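Local structure of alpha-1,3-glucanase (Streptomyces thermodiastaticus, 7C7D) at residues A[161-166]-A[323-328]; A[358-363]-A[384-389]; A[419-424]-A[454-459]. The protein probably hydrolyses the alpha-1,3-glucosidic bonds of alpha-1,3-glucan, as a thermostable glycoside hydrolase of family GH87. All coordinates share one frame; numbering follows the deposited sequence. Where two conformers were deposited one is given.

Interaction 1: A[161-166]-A[323-328]; sequences FYDNTR and WIQHVK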
ATOM      1  N   PHE A 161      -9.274  11.078  -0.288  1.00 12.00           N
ATOM      2  CA  PHE A 161     -10.649  11.414   0.073  1.00 12.39           C
ATOM      3  C   PHE A 161     -11.240  10.460   1.098  1.00 11.99           C
ATOM      4  O   PHE A 161     -12.182  10.831   1.810  1.00 12.95           O
ATOM      5  CB  PHE A 161     -11.543  11.375  -1.164  1.00 13.48           C
ATOM      6  CG  PHE A 161     -11.018  12.180  -2.313  1.00 13.28           C
ATOM      7  CD1 PHE A 161     -10.618  13.495  -2.133  1.00 15.51           C
ATOM      8  CD2 PHE A 161     -10.922  11.621  -3.576  1.00 14.89           C
ATOM      9  CE1 PHE A 161     -10.136  14.233  -3.199  1.00 17.30           C
ATOM     10  CE2 PHE A 161     -10.433  12.348  -4.634  1.00 16.52           C
ATOM     11  CZ  PHE A 161     -10.042  13.660  -4.448  1.00 17.75           C
ATOM     12  N   TYR A 162     -10.743   9.230   1.156  1.00 11.84           N
ATOM     13  CA  TYR A 162     -11.322   8.194   1.992  1.00 12.06           C
ATOM     14  C   TYR A 162     -10.539   8.061   3.289  1.00 11.90           C
ATOM     15  O   TYR A 162      -9.503   8.696   3.497  1.00 12.60           O
ATOM     16  CB  TYR A 162     -11.383   6.851   1.230  1.00 12.91           C
ATOM     17  CG  TYR A 162     -12.345   6.882   0.054  1.00 12.28           C
ATOM     18  CD1 TYR A 162     -11.949   7.393  -1.175  1.00 12.58           C
ATOM     19  CD2 TYR A 162     -13.659   6.425   0.188  1.00 12.14           C
ATOM     20  CE1 TYR A 162     -12.827   7.450  -2.244  1.00 12.97           C
ATOM     21  CE2 TYR A 162     -14.554   6.489  -0.867  1.00 12.82           C
ATOM     22  CZ  TYR A 162     -14.127   7.001  -2.082  1.00 12.46           C
ATOM     23  OH  TYR A 162     -15.012   7.067  -3.132  1.00 13.79           O
ATOM     24  N   ASP A 163     -11.057   7.208   4.163  1.00 11.66           N
ATOM     25  CA  ASP A 163     -10.527   6.956   5.490  1.00 12.39           C
ATOM     26  C   ASP A 163     -11.103   5.613   5.909  1.00 11.64           C
ATOM     27  O   ASP A 163     -12.072   5.134   5.317  1.00 12.72           O
ATOM     28  CB  ASP A 163     -10.998   8.063   6.442  1.00 13.10           C
ATOM     29  CG  ASP A 163     -10.373   7.974   7.798  1.00 14.64           C
ATOM     30  OD1 ASP A 163      -9.142   7.799   7.857  1.00 16.01           O
ATOM     31  OD2 ASP A 163     -11.120   8.102   8.802  1.00 14.99           O
ATOM     32  N   ASN A 164     -10.507   5.008   6.933  1.00 12.10           N
ATOM     33  CA  ASN A 164     -10.963   3.722   7.442  1.00 12.29           C
ATOM     34  C   ASN A 164     -11.363   3.868   8.899  1.00 13.06           C
ATOM     35  O   ASN A 164     -10.617   4.433   9.709  1.00 13.41           O
ATOM     36  CB  ASN A 164      -9.896   2.643   7.274  1.00 12.72           C
ATOM     37  CG  ASN A 164      -9.763   2.193   5.832  1.00 13.80           C
ATOM     38  OD1 ASN A 164     -10.354   1.195   5.428  1.00 14.36           O
ATOM     39  ND2 ASN A 164      -9.008   2.950   5.039  1.00 15.10           N
ATOM     40  N   THR A 165     -12.538   3.354   9.226  1.00 14.02           N
ATOM     41  CA  THR A 165     -13.042   3.376  10.586  1.00 13.86           C
ATOM     42  C   THR A 165     -13.398   1.950  10.981  1.00 13.70           C
ATOM     43  O   THR A 165     -13.885   1.171  10.155  1.00 15.02           O
ATOM     44  CB  THR A 165     -14.244   4.329  10.691  1.00 15.87           C
ATOM     45  OG1 THR A 165     -14.675   4.401  12.050  1.00 17.66           O
ATOM     46  CG2 THR A 165     -15.401   3.883   9.797  1.00 15.83           C
ATOM     47  N   ARG A 166     -13.120   1.593  12.233  1.00 14.96           N
ATOM     48  CA  ARG A 166     -13.259   0.211  12.670  1.00 16.51           C
ATOM     49  C   ARG A 166     -14.055   0.119  13.961  1.00 16.91           C
ATOM     50  O   ARG A 166     -14.155   1.075  14.735  1.00 18.08           O
ATOM     51  CB  ARG A 166     -11.897  -0.477  12.842  1.00 16.75           C
ATOM     52  CG  ARG A 166     -11.098  -0.002  14.045  1.00 16.94           C
ATOM     53  CD  ARG A 166      -9.791  -0.778  14.196  1.00 17.35           C
ATOM     54  NE  ARG A 166      -9.032  -0.333  15.361  1.00 17.22           N
ATOM     55  CZ  ARG A 166      -7.941  -0.931  15.827  1.00 17.08           C
ATOM     56  NH1 ARG A 166      -7.467  -2.020  15.237  1.00 17.39           N
ATOM     57  NH2 ARG A 166      -7.330  -0.445  16.900  1.00 19.18           N
ATOM     58  N   TRP A 323      -1.413  -2.616  13.778  1.00 11.82           N
ATOM     59  CA  TRP A 323      -2.350  -1.772  13.045  1.00 11.88           C
ATOM     60  C   TRP A 323      -1.758  -0.370  13.052  1.00 11.45           C
ATOM     61  O   TRP A 323      -1.638   0.241  14.119  1.00 12.48           O
ATOM     62  CB  TRP A 323      -3.695  -1.774  13.763  1.00 12.97           C
ATOM     63  CG  TRP A 323      -4.759  -0.958  13.122  1.00 13.36           C
ATOM     64  CD1 TRP A 323      -4.883   0.408  13.131  1.00 14.22           C
ATOM     65  CD2 TRP A 323      -5.886  -1.461  12.405  1.00 14.92           C
ATOM     66  NE1 TRP A 323      -6.014   0.779  12.439  1.00 14.84           N
ATOM     67  CE2 TRP A 323      -6.646  -0.351  11.987  1.00 15.70           C
ATOM     68  CE3 TRP A 323      -6.321  -2.748  12.062  1.00 17.47           C
ATOM     69  CZ2 TRP A 323      -7.830  -0.490  11.260  1.00 18.08           C
ATOM     70  CZ3 TRP A 323      -7.490  -2.882  11.337  1.00 20.40           C
ATOM     71  CH2 TRP A 323      -8.227  -1.759  10.939  1.00 19.94           C
ATOM     72  N   ILE A 324      -1.379   0.130  11.877  1.00 10.85           N
ATOM     73  CA  ILE A 324      -0.678   1.404  11.737  1.00 10.94           C
ATOM     74  C   ILE A 324      -1.556   2.307  10.888  1.00 10.92           C
ATOM     75  O   ILE A 324      -1.947   1.920   9.779  1.00 11.55           O
ATOM     76  CB  ILE A 324       0.688   1.208  11.061  1.00 11.60           C
ATOM     77  CG1 ILE A 324       1.530   0.172  11.809  1.00 12.91           C
ATOM     78  CG2 ILE A 324       1.420   2.538  10.905  1.00 12.82           C
ATOM     79  CD1 ILE A 324       1.790   0.489  13.253  1.00 16.32           C
ATOM     80  N   GLN A 325      -1.887   3.494  11.404  1.00 11.48           N
ATOM     81  CA  GLN A 325      -2.875   4.318  10.729  1.00 11.11           C
ATOM     82  C   GLN A 325      -2.665   5.792  11.058  1.00 10.79           C
ATOM     83  O   GLN A 325      -2.240   6.139  12.159  1.00 11.58           O
ATOM     84  CB  GLN A 325      -4.284   3.879  11.153  1.00 11.38           C
ATOM     85  CG  GLN A 325      -5.407   4.569  10.427  1.00 11.92           C
ATOM     86  CD  GLN A 325      -6.779   4.101  10.884  1.00 13.02           C
ATOM     87  OE1 GLN A 325      -6.940   3.578  11.996  1.00 15.13           O
ATOM     88  NE2 GLN A 325      -7.776   4.287  10.028  1.00 13.52           N
ATOM     89  N   HIS A 326      -3.013   6.661  10.102  1.00 11.03           N
ATOM     90  CA  HIS A 326      -3.049   8.114  10.341  1.00 11.74           C
ATOM     91  C   HIS A 326      -1.676   8.663  10.716  1.00 11.59           C
ATOM     92  O   HIS A 326      -1.539   9.490  11.623  1.00 12.67           O
ATOM     93  CB  HIS A 326      -4.115   8.527  11.358  1.00 12.21           C
ATOM     94  CG  HIS A 326      -5.513   8.254  10.908  1.00 12.43           C
ATOM     95  ND1 HIS A 326      -6.560   8.082  11.790  1.00 13.96           N
ATOM     96  CD2 HIS A 326      -6.040   8.113   9.667  1.00 12.78           C
ATOM     97  CE1 HIS A 326      -7.670   7.844  11.111  1.00 13.94           C
ATOM     98  NE2 HIS A 326      -7.381   7.859   9.822  1.00 12.98           N
ATOM     99  N   VAL A 327      -0.654   8.196  10.005  1.00 11.51           N
ATOM    100  CA  VAL A 327       0.692   8.751  10.077  1.00 11.33           C
ATOM    101  C   VAL A 327       1.079   9.226   8.682  1.00 11.13           C
ATOM    102  O   VAL A 327       0.291   9.103   7.734  1.00 12.63           O
ATOM    103  CB  VAL A 327       1.702   7.744  10.664  1.00 12.02           C
ATOM    104  CG1 VAL A 327       1.367   7.457  12.115  1.00 12.30           C
ATOM    105  CG2 VAL A 327       1.711   6.429   9.870  1.00 13.17           C
ATOM    106  N   LYS A 328       2.282   9.784   8.539  1.00 11.31           N
ATOM    107  CA  LYS A 328       2.754  10.180   7.214  1.00 10.92           C
ATOM    108  C   LYS A 328       3.291   8.959   6.472  1.00 11.09           C
ATOM    109  O   LYS A 328       2.721   8.531   5.464  1.00 11.63           O
ATOM    110  CB  LYS A 328       3.806  11.289   7.322  1.00 12.33           C
ATOM    111  CG  LYS A 328       4.249  11.810   5.960  1.00 13.48           C
ATOM    112  CD  LYS A 328       5.394  12.793   6.043  1.00 15.50           C
ATOM    113  CE  LYS A 328       6.682  12.118   6.452  1.00 16.15           C
ATOM    114  NZ  LYS A 328       7.861  12.995   6.173  1.00 16.93           N
TER

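Interaction 2: A[358-363]-A[384-389]; sequences NGTAKN and LYAPDT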
ATOM      1  N   ASN A 358      14.654   2.995   2.568  1.00 13.11           N
ATOM      2  CA  ASN A 358      15.430   4.102   2.005  0.70 14.21           C
ATOM      3  C   ASN A 358      16.925   3.884   2.252  1.00 15.11           C
ATOM      4  O   ASN A 358      17.584   4.592   3.012  1.00 17.48           O
ATOM      5  CB  ASN A 358      14.943   5.437   2.559  0.70 17.53           C
ATOM      6  CG  ASN A 358      15.540   6.627   1.829  0.70 21.24           C
ATOM      7  OD1 ASN A 358      16.065   6.496   0.720  0.70 24.48           O
ATOM      8  ND2 ASN A 358      15.464   7.795   2.448  0.70 23.08           N
ATOM      9  N   GLY A 359      17.451   2.880   1.574  1.00 14.52           N
ATOM     10  CA  GLY A 359      18.881   2.606   1.536  1.00 14.16           C
ATOM     11  C   GLY A 359      19.339   1.678   2.640  1.00 13.48           C
ATOM     12  O   GLY A 359      18.752   1.598   3.720  1.00 14.40           O
ATOM     13  N   THR A 360      20.405   0.934   2.340  1.00 14.01           N
ATOM     14  CA  THR A 360      21.176   0.163   3.309  1.00 14.75           C
ATOM     15  C   THR A 360      20.457  -1.092   3.796  1.00 13.28           C
ATOM     16  O   THR A 360      21.009  -1.816   4.630  1.00 14.66           O
ATOM     17  CB  THR A 360      21.635   1.019   4.507  1.00 17.17           C
ATOM     18  OG1 THR A 360      22.001   2.327   4.050  1.00 19.44           O
ATOM     19  CG2 THR A 360      22.830   0.395   5.227  1.00 18.52           C
ATOM     20  N   ALA A 361      19.248  -1.378   3.312  1.00 13.21           N
ATOM     21  CA  ALA A 361      18.490  -2.517   3.811  1.00 13.25           C
ATOM     22  C   ALA A 361      19.092  -3.812   3.284  1.00 12.98           C
ATOM     23  O   ALA A 361      19.359  -3.940   2.086  1.00 14.96           O
ATOM     24  CB  ALA A 361      17.030  -2.403   3.376  1.00 13.22           C
ATOM     25  N   LYS A 362      19.285  -4.784   4.174  1.00 12.94           N
ATOM     26  CA  LYS A 362      19.919  -6.049   3.820  0.64 13.21           C
ATOM     27  C   LYS A 362      19.013  -7.189   4.252  1.00 12.75           C
ATOM     28  O   LYS A 362      18.740  -7.351   5.446  1.00 13.42           O
ATOM     29  CB  LYS A 362      21.292  -6.175   4.486  0.64 15.25           C
ATOM     30  CG  LYS A 362      22.294  -5.148   3.995  0.64 17.16           C
ATOM     31  CD  LYS A 362      23.638  -5.307   4.682  0.64 18.45           C
ATOM     32  CE  LYS A 362      24.568  -4.158   4.338  0.64 19.44           C
ATOM     33  NZ  LYS A 362      23.867  -2.854   4.497  0.64 20.09           N
ATOM     34  N   ASN A 363      18.554  -7.979   3.281  1.00 12.18           N
ATOM     35  CA  ASN A 363      17.717  -9.145   3.556  1.00 12.53           C
ATOM     36  C   ASN A 363      16.478  -8.797   4.376  1.00 11.67           C
ATOM     37  O   ASN A 363      16.079  -9.548   5.271  1.00 12.53           O
ATOM     38  CB  ASN A 363      18.500 -10.289   4.204  1.00 13.06           C
ATOM     39  CG  ASN A 363      17.715 -11.584   4.194  1.00 12.96           C
ATOM     40  OD1 ASN A 363      16.998 -11.870   3.230  1.00 13.58           O
ATOM     41  ND2 ASN A 363      17.799 -12.347   5.280  1.00 13.38           N
ATOM     42  N   LEU A 384      19.166   4.938  -1.993  1.00 16.83           N
ATOM     43  CA  LEU A 384      20.068   6.040  -1.699  1.00 18.66           C
ATOM     44  C   LEU A 384      21.095   5.592  -0.669  1.00 18.33           C
ATOM     45  O   LEU A 384      20.816   4.738   0.177  1.00 20.07           O
ATOM     46  CB  LEU A 384      19.277   7.188  -1.080  1.00 23.40           C
ATOM     47  CG  LEU A 384      18.618   8.256  -1.947  1.00 28.01           C
ATOM     48  CD1 LEU A 384      18.399   9.496  -1.096  1.00 29.67           C
ATOM     49  CD2 LEU A 384      19.450   8.588  -3.172  1.00 29.70           C
ATOM     50  N   TYR A 385      22.288   6.186  -0.744  1.00 20.31           N
ATOM     51  CA  TYR A 385      23.377   5.984   0.218  1.00 22.66           C
ATOM     52  C   TYR A 385      24.066   4.633   0.062  1.00 22.47           C
ATOM     53  O   TYR A 385      25.290   4.567  -0.089  1.00 24.86           O
ATOM     54  CB  TYR A 385      22.929   6.184   1.677  1.00 27.61           C
ATOM     55  CG  TYR A 385      21.973   7.333   1.908  1.00 32.38           C
ATOM     56  CD1 TYR A 385      22.356   8.642   1.659  1.00 34.72           C
ATOM     57  CD2 TYR A 385      20.687   7.105   2.383  1.00 35.57           C
ATOM     58  CE1 TYR A 385      21.482   9.696   1.876  1.00 37.28           C
ATOM     59  CE2 TYR A 385      19.807   8.148   2.597  1.00 38.17           C
ATOM     60  CZ  TYR A 385      20.209   9.443   2.343  1.00 39.24           C
ATOM     61  OH  TYR A 385      19.335  10.483   2.557  1.00 41.14           O
ATOM     62  N   ALA A 386      23.294   3.554   0.120  1.00 20.48           N
ATOM     63  CA  ALA A 386      23.813   2.203  -0.024  1.00 19.01           C
ATOM     64  C   ALA A 386      22.697   1.367  -0.620  1.00 17.94           C
ATOM     65  O   ALA A 386      21.523   1.613  -0.326  1.00 18.70           O
ATOM     66  CB  ALA A 386      24.225   1.611   1.330  1.00 20.00           C
ATOM     67  N   PRO A 387      23.017   0.386  -1.455  1.00 17.45           N
ATOM     68  CA  PRO A 387      21.953  -0.382  -2.109  1.00 17.08           C
ATOM     69  C   PRO A 387      21.159  -1.220  -1.117  1.00 15.62           C
ATOM     70  O   PRO A 387      21.719  -1.885  -0.246  1.00 17.83           O
ATOM     71  CB  PRO A 387      22.714  -1.273  -3.100  1.00 18.84           C
ATOM     72  CG  PRO A 387      24.103  -1.362  -2.538  1.00 20.39           C
ATOM     73  CD  PRO A 387      24.362  -0.029  -1.896  1.00 19.43           C
ATOM     74  N   ASP A 388      19.837  -1.189  -1.257  1.00 13.30           N
ATOM     75  CA  ASP A 388      19.043  -2.253  -0.667  1.00 12.89           C
ATOM     76  C   ASP A 388      19.433  -3.539  -1.386  1.00 13.32           C
ATOM     77  O   ASP A 388      19.509  -3.570  -2.617  1.00 14.18           O
ATOM     78  CB  ASP A 388      17.560  -1.988  -0.888  1.00 12.72           C
ATOM     79  CG  ASP A 388      17.042  -0.757  -0.145  1.00 12.55           C
ATOM     80  OD1 ASP A 388      17.673  -0.274   0.817  1.00 13.68           O
ATOM     81  OD2 ASP A 388      15.960  -0.278  -0.544  1.00 13.73           O
ATOM     82  N   THR A 389      19.713  -4.596  -0.627  1.00 12.94           N
ATOM     83  CA  THR A 389      20.274  -5.816  -1.187  0.68 13.79           C
ATOM     84  C   THR A 389      19.535  -7.024  -0.631  1.00 12.97           C
ATOM     85  O   THR A 389      19.330  -7.123   0.583  1.00 13.20           O
ATOM     86  CB  THR A 389      21.763  -5.904  -0.840  0.68 15.57           C
ATOM     87  OG1 THR A 389      22.439  -4.746  -1.353  0.68 17.70           O
ATOM     88  CG2 THR A 389      22.375  -7.150  -1.445  0.68 16.46           C
TER
HETATM   89  O   HOH W   1      23.453  -2.127   1.738  1.00 33.03           O

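Interaction 3: A[419-424]-A[454-459]; sequences GNLISD and GNTLVR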
ATOM      1  N   GLY A 419       4.375 -12.446  -5.602  1.00 10.58           N
ATOM      2  CA  GLY A 419       3.120 -12.872  -5.021  1.00 10.87           C
ATOM      3  C   GLY A 419       2.250 -11.778  -4.458  1.00 10.26           C
ATOM      4  O   GLY A 419       1.388 -12.066  -3.630  1.00 10.93           O
ATOM      5  N   ASN A 420       2.449 -10.527  -4.866  1.00 10.02           N
ATOM      6  CA  ASN A 420       1.647  -9.428  -4.353  1.00  9.95           C
ATOM      7  C   ASN A 420       0.384  -9.256  -5.184  1.00  9.96           C
ATOM      8  O   ASN A 420       0.365  -9.519  -6.387  1.00 12.16           O
ATOM      9  CB  ASN A 420       2.463  -8.137  -4.367  1.00 10.20           C
ATOM     10  CG  ASN A 420       3.727  -8.251  -3.535  1.00  9.77           C
ATOM     11  OD1 ASN A 420       3.673  -8.184  -2.303  1.00 10.41           O
ATOM     12  ND2 ASN A 420       4.870  -8.432  -4.195  1.00 10.27           N
ATOM     13  N   LEU A 421      -0.679  -8.813  -4.518  1.00  9.97           N
ATOM     14  CA  LEU A 421      -1.935  -8.438  -5.153  1.00  9.97           C
ATOM     15  C   LEU A 421      -2.049  -6.928  -5.029  1.00  9.47           C
ATOM     16  O   LEU A 421      -2.037  -6.397  -3.915  1.00 10.62           O
ATOM     17  CB  LEU A 421      -3.114  -9.113  -4.452  1.00 11.11           C
ATOM     18  CG  LEU A 421      -4.504  -8.674  -4.913  1.00 12.55           C
ATOM     19  CD1 LEU A 421      -4.713  -8.965  -6.406  1.00 13.81           C
ATOM     20  CD2 LEU A 421      -5.596  -9.340  -4.073  1.00 14.75           C
ATOM     21  N   ILE A 422      -2.108  -6.244  -6.164  1.00  9.42           N
ATOM     22  CA  ILE A 422      -2.093  -4.788  -6.216  1.00  9.07           C
ATOM     23  C   ILE A 422      -3.263  -4.348  -7.075  1.00  9.39           C
ATOM     24  O   ILE A 422      -3.358  -4.750  -8.239  1.00 10.33           O
ATOM     25  CB  ILE A 422      -0.769  -4.261  -6.795  1.00 10.19           C
ATOM     26  CG1 ILE A 422       0.408  -4.773  -5.960  1.00 11.66           C
ATOM     27  CG2 ILE A 422      -0.792  -2.730  -6.888  1.00 11.74           C
ATOM     28  CD1 ILE A 422       1.755  -4.599  -6.616  1.00 12.27           C
ATOM     29  N   SER A 423      -4.149  -3.520  -6.506  1.00  9.93           N
ATOM     30  CA  SER A 423      -5.362  -3.109  -7.198  1.00 10.32           C
ATOM     31  C   SER A 423      -5.553  -1.606  -7.108  1.00 10.48           C
ATOM     32  O   SER A 423      -5.289  -0.994  -6.065  1.00 11.64           O
ATOM     33  CB  SER A 423      -6.606  -3.783  -6.615  1.00 11.91           C
ATOM     34  OG  SER A 423      -6.449  -5.192  -6.543  1.00 13.48           O
ATOM     35  N   ASP A 424      -6.035  -1.029  -8.211  1.00 10.22           N
ATOM     36  CA  ASP A 424      -6.594   0.324  -8.242  1.00 10.52           C
ATOM     37  C   ASP A 424      -5.542   1.391  -7.923  1.00 10.97           C
ATOM     38  O   ASP A 424      -5.563   2.023  -6.863  1.00 12.74           O
ATOM     39  CB  ASP A 424      -7.788   0.443  -7.288  1.00 11.12           C
ATOM     40  CG  ASP A 424      -8.990  -0.334  -7.764  1.00 11.10           C
ATOM     41  OD1 ASP A 424      -9.363  -0.172  -8.940  1.00 11.14           O
ATOM     42  OD2 ASP A 424      -9.557  -1.111  -6.963  1.00 11.38           O
ATOM     43  N   GLY A 454       4.870 -13.861  -9.953  1.00 10.77           N
ATOM     44  CA  GLY A 454       3.629 -14.253  -9.309  1.00 10.88           C
ATOM     45  C   GLY A 454       2.734 -13.129  -8.838  1.00 10.42           C
ATOM     46  O   GLY A 454       1.871 -13.359  -7.991  1.00 12.26           O
ATOM     47  N   ASN A 455       2.920 -11.919  -9.343  1.00 10.06           N
ATOM     48  CA  ASN A 455       2.098 -10.801  -8.903  1.00 10.16           C
ATOM     49  C   ASN A 455       0.819 -10.706  -9.733  1.00 10.34           C
ATOM     50  O   ASN A 455       0.775 -11.110 -10.897  1.00 10.81           O
ATOM     51  CB  ASN A 455       2.887  -9.492  -9.015  1.00 10.52           C
ATOM     52  CG  ASN A 455       4.153  -9.517  -8.187  1.00  9.86           C
ATOM     53  OD1 ASN A 455       4.103  -9.354  -6.968  1.00 10.81           O
ATOM     54  ND2 ASN A 455       5.291  -9.759  -8.837  1.00 10.82           N
ATOM     55  N   THR A 456      -0.230 -10.165  -9.114  1.00 10.26           N
ATOM     56  CA  THR A 456      -1.512  -9.920  -9.763  1.00 10.03           C
ATOM     57  C   THR A 456      -1.829  -8.438  -9.657  1.00  9.71           C
ATOM     58  O   THR A 456      -1.817  -7.877  -8.554  1.00 10.74           O
ATOM     59  CB  THR A 456      -2.614 -10.759  -9.118  1.00 12.43           C
ATOM     60  OG1 THR A 456      -2.328 -12.138  -9.360  1.00 14.71           O
ATOM     61  CG2 THR A 456      -3.971 -10.434  -9.724  1.00 12.38           C
ATOM     62  N   LEU A 457      -2.106  -7.818 -10.802  1.00  9.57           N
ATOM     63  CA  LEU A 457      -2.271  -6.370 -10.929  1.00  9.54           C
ATOM     64  C   LEU A 457      -3.641  -6.108 -11.534  1.00 10.07           C
ATOM     65  O   LEU A 457      -3.890  -6.484 -12.689  1.00 10.58           O
ATOM     66  CB  LEU A 457      -1.188  -5.783 -11.832  1.00 10.42           C
ATOM     67  CG  LEU A 457       0.251  -6.187 -11.501  1.00 10.54           C
ATOM     68  CD1 LEU A 457       1.227  -5.568 -12.489  1.00 12.02           C
ATOM     69  CD2 LEU A 457       0.612  -5.793 -10.079  1.00 12.27           C
ATOM     70  N   VAL A 458      -4.528  -5.480 -10.762  1.00  9.98           N
ATOM     71  CA  VAL A 458      -5.939  -5.343 -11.118  1.00 10.22           C
ATOM     72  C   VAL A 458      -6.281  -3.856 -11.204  1.00  9.98           C
ATOM     73  O   VAL A 458      -6.137  -3.123 -10.216  1.00 10.51           O
ATOM     74  CB  VAL A 458      -6.841  -6.042 -10.091  1.00 11.09           C
ATOM     75  CG1 VAL A 458      -8.303  -5.919 -10.498  1.00 13.11           C
ATOM     76  CG2 VAL A 458      -6.437  -7.511  -9.924  1.00 12.71           C
ATOM     77  N   ARG A 459      -6.730  -3.408 -12.375  1.00 10.11           N
ATOM     78  CA  ARG A 459      -7.109  -2.007 -12.576  1.00 10.38           C
ATOM     79  C   ARG A 459      -5.969  -1.060 -12.191  1.00 10.43           C
ATOM     80  O   ARG A 459      -6.166  -0.066 -11.485  1.00 11.27           O
ATOM     81  CB  ARG A 459      -8.409  -1.654 -11.839  1.00 11.54           C
ATOM     82  CG  ARG A 459      -9.637  -2.432 -12.340  1.00 11.89           C
ATOM     83  CD  ARG A 459     -10.923  -2.053 -11.576  1.00 12.35           C
ATOM     84  NE  ARG A 459     -10.739  -2.263 -10.143  1.00 12.00           N
ATOM     85  CZ  ARG A 459     -10.943  -3.419  -9.519  1.00 12.44           C
ATOM     86  NH1 ARG A 459     -11.419  -4.464 -10.187  1.00 13.77           N
ATOM     87  NH2 ARG A 459     -10.664  -3.542  -8.230  1.00 13.37           N
TER

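Interaction 1: A[161-166]-A[323-328]
Asp163 and His326 meet through a short, nearly straight hydrogen bond. His326 NE2 donates to Asp163 OD1 at 2.6 Å, with an N-H...O angle of 168°. The acceptor uses its syn lone pair and lies in the plane of the imidazole. Carboxylate and ring are nearly coplanar. The Asp163 CG is anti to the backbone N (chi1 -173°), which sets it beside the carbonyl carbon. OD1 is the oxygen that reaches His326. One residue along, Gln325 NE2 gives a hydrogen bond of 2.9 Å to Asn164 O. Gln325 NE2 lies somewhat out of the plane of that carbonyl. The third contact is cation-pi. Arg166 CZ sits 4.0 Å from the centroid of the five-membered ring of Trp323, over its face, with the guanidinium inclined 34° to the ring. Arg166 NH1 comes nearest to the indole, 3.3 Å from Trp323 CD2. The Arg166 CD meets the six-membered ring of Trp323 as a CH-pi contact, 3.8 Å from its centroid. The two side chains run past each other in opposite directions.

Gln325 ties these contacts together. Its OE1 accepts a straight bond of 3.0 Å from Trp323 NE1, which would help fix the indole for the arginine. Its CG covers one face of the His326 ring. Its NE2 has a second acceptor in Asp349, whose OD2 also takes the backbone N of Asn164. Arg166 NH2 reaches Ser266 O, and Asn164 OD1 accepts from Arg372.

The contact is largely buried and joins the N-terminal beta domain to the flank of the parallel beta-helix. Strand 163-169 pairs antiparallel with strand 109-117, whose Thr113 touches both Arg166 and Trp323. Strand 323-325 lies between strands 292-294 and 341-348 in the beta-helix wall.

Interaction 2: A[358-363]-A[384-389]
Leu384 and Gly359 touch through the backbone, with Leu384 O 3.2 Å from Gly359 CA in a CA-H...O contact. A side chain on Gly359 would collide with this oxygen, and the backbone angles there also favour glycine. Tyr385 follows, exposed to solvent. Its ring turns an edge to Asn358 O, and one of its faces is covered by CB of its own neighbour Leu384. Ala386 O accepts the N-H of Thr360 at 3.0 Å, from well above the plane of the carbonyl. Ala386 CB lies 3.6 Å from Thr360 OG1.

Both segments are loops between strands of successive coils in a right-handed parallel beta-helix of the pectate lyase-like type. Segment 358-363 comes after strand 355-357. Segment 384-389 comes after strand 379-382, which neighbours 355-357 in the same sheet. Backbone bonds thus carry the stacking of the coils out into the loops.

Pro387 O takes a bond from a water that also accepts from Lys362 NZ. That lysine was deposited in two conformers, so this water bridge is doubtful. Asp388 tucks its carboxylate against 359-361. Its chi1 of -66° puts CG beside the backbone N. Asp388 OD1 accepts Ala361 N at 3.2 Å, on its anti side and somewhat out of the carboxylate plane. Asp388 OD1 also lies 3.4 Å from Ala361 CB. Thr389 then bonds through its backbone in both directions. Thr389 N gives a 2.8 Å bond to Ala361 O, and Thr389 O takes one of 2.9 Å from Asn363 N. These two bonds make a single beta bridge between Lys362 and Thr389, while the Asn363 side chain turns to Arg392 and Asp339.

Interaction 3: A[419-424]-A[454-459]
Asn420 and Asn455 lie side by side, pointing the same way, their amides nearly coplanar, 5° apart. Asn455 OD1 accepts twice, from Asn420 N at 2.9 Å and from Asn420 ND2 at 3.0 Å. The other amide atoms are also satisfied. Asn420 OD1 takes the N-H of Asn396, its ND2 also gives to Phe393 O, and Asn455 ND2 gives to Val417 O. Asparagines aligned in this way are familiar from the turns of parallel beta-helices.

The strands then run parallel, with bonds alternating in direction. Asn420 O takes Thr456 N, Ile422 N gives to Thr456 O, Ile422 O takes Val458 N, and Asp424 N gives to Val458 O. Each of the four N...O distances is 2.9 Å. On the face carrying Ile422 and Leu457, Ile422 CD1 meets Leu457 CD2 at 3.8 Å.

At the far end Arg459 grips Asp424 side-on. In this salt bridge Arg459 NE gives to Asp424 OD1 at 2.8 Å and Arg459 NH2 to Asp424 OD2 at 3.0 Å. Asp424 OD1 also forms a salt bridge with Arg90, and OD2 accepts Gly89 N. An alanine in place of Arg459 would probably cost the Asp424 carboxylate this two-nitrogen grip and leave it freer to turn, with Arg90 and Gly89 still in place.

Strand 397-399 flanks Leu421 and Ser423 through backbone bonds, and strand 486-495 continues the wall beyond 449-458. Inside the beta-helix, Ile432 packs on Ile422 and Leu457.

Overall arrangement
The three contacts come one after another along the chain, each closing before the next opens. Interaction 1 joins the N-terminal beta domain to the beta-helix, whereas interactions 2 and 3 each join neighbouring coils of the beta-helix. Interactions 1 and 3 reach the same parallel wall of strands, their centres about 21 Å apart. Interaction 2 lies in loops beyond another parallel sheet, about 28 Å from interaction 1 and 25 Å from interaction 3, centre to centre. None touches another. Interaction 3 also meets Gly89 and Arg90 of the N-terminal domain, so the calcium-binding domain meets the beta-helix at these two places at least.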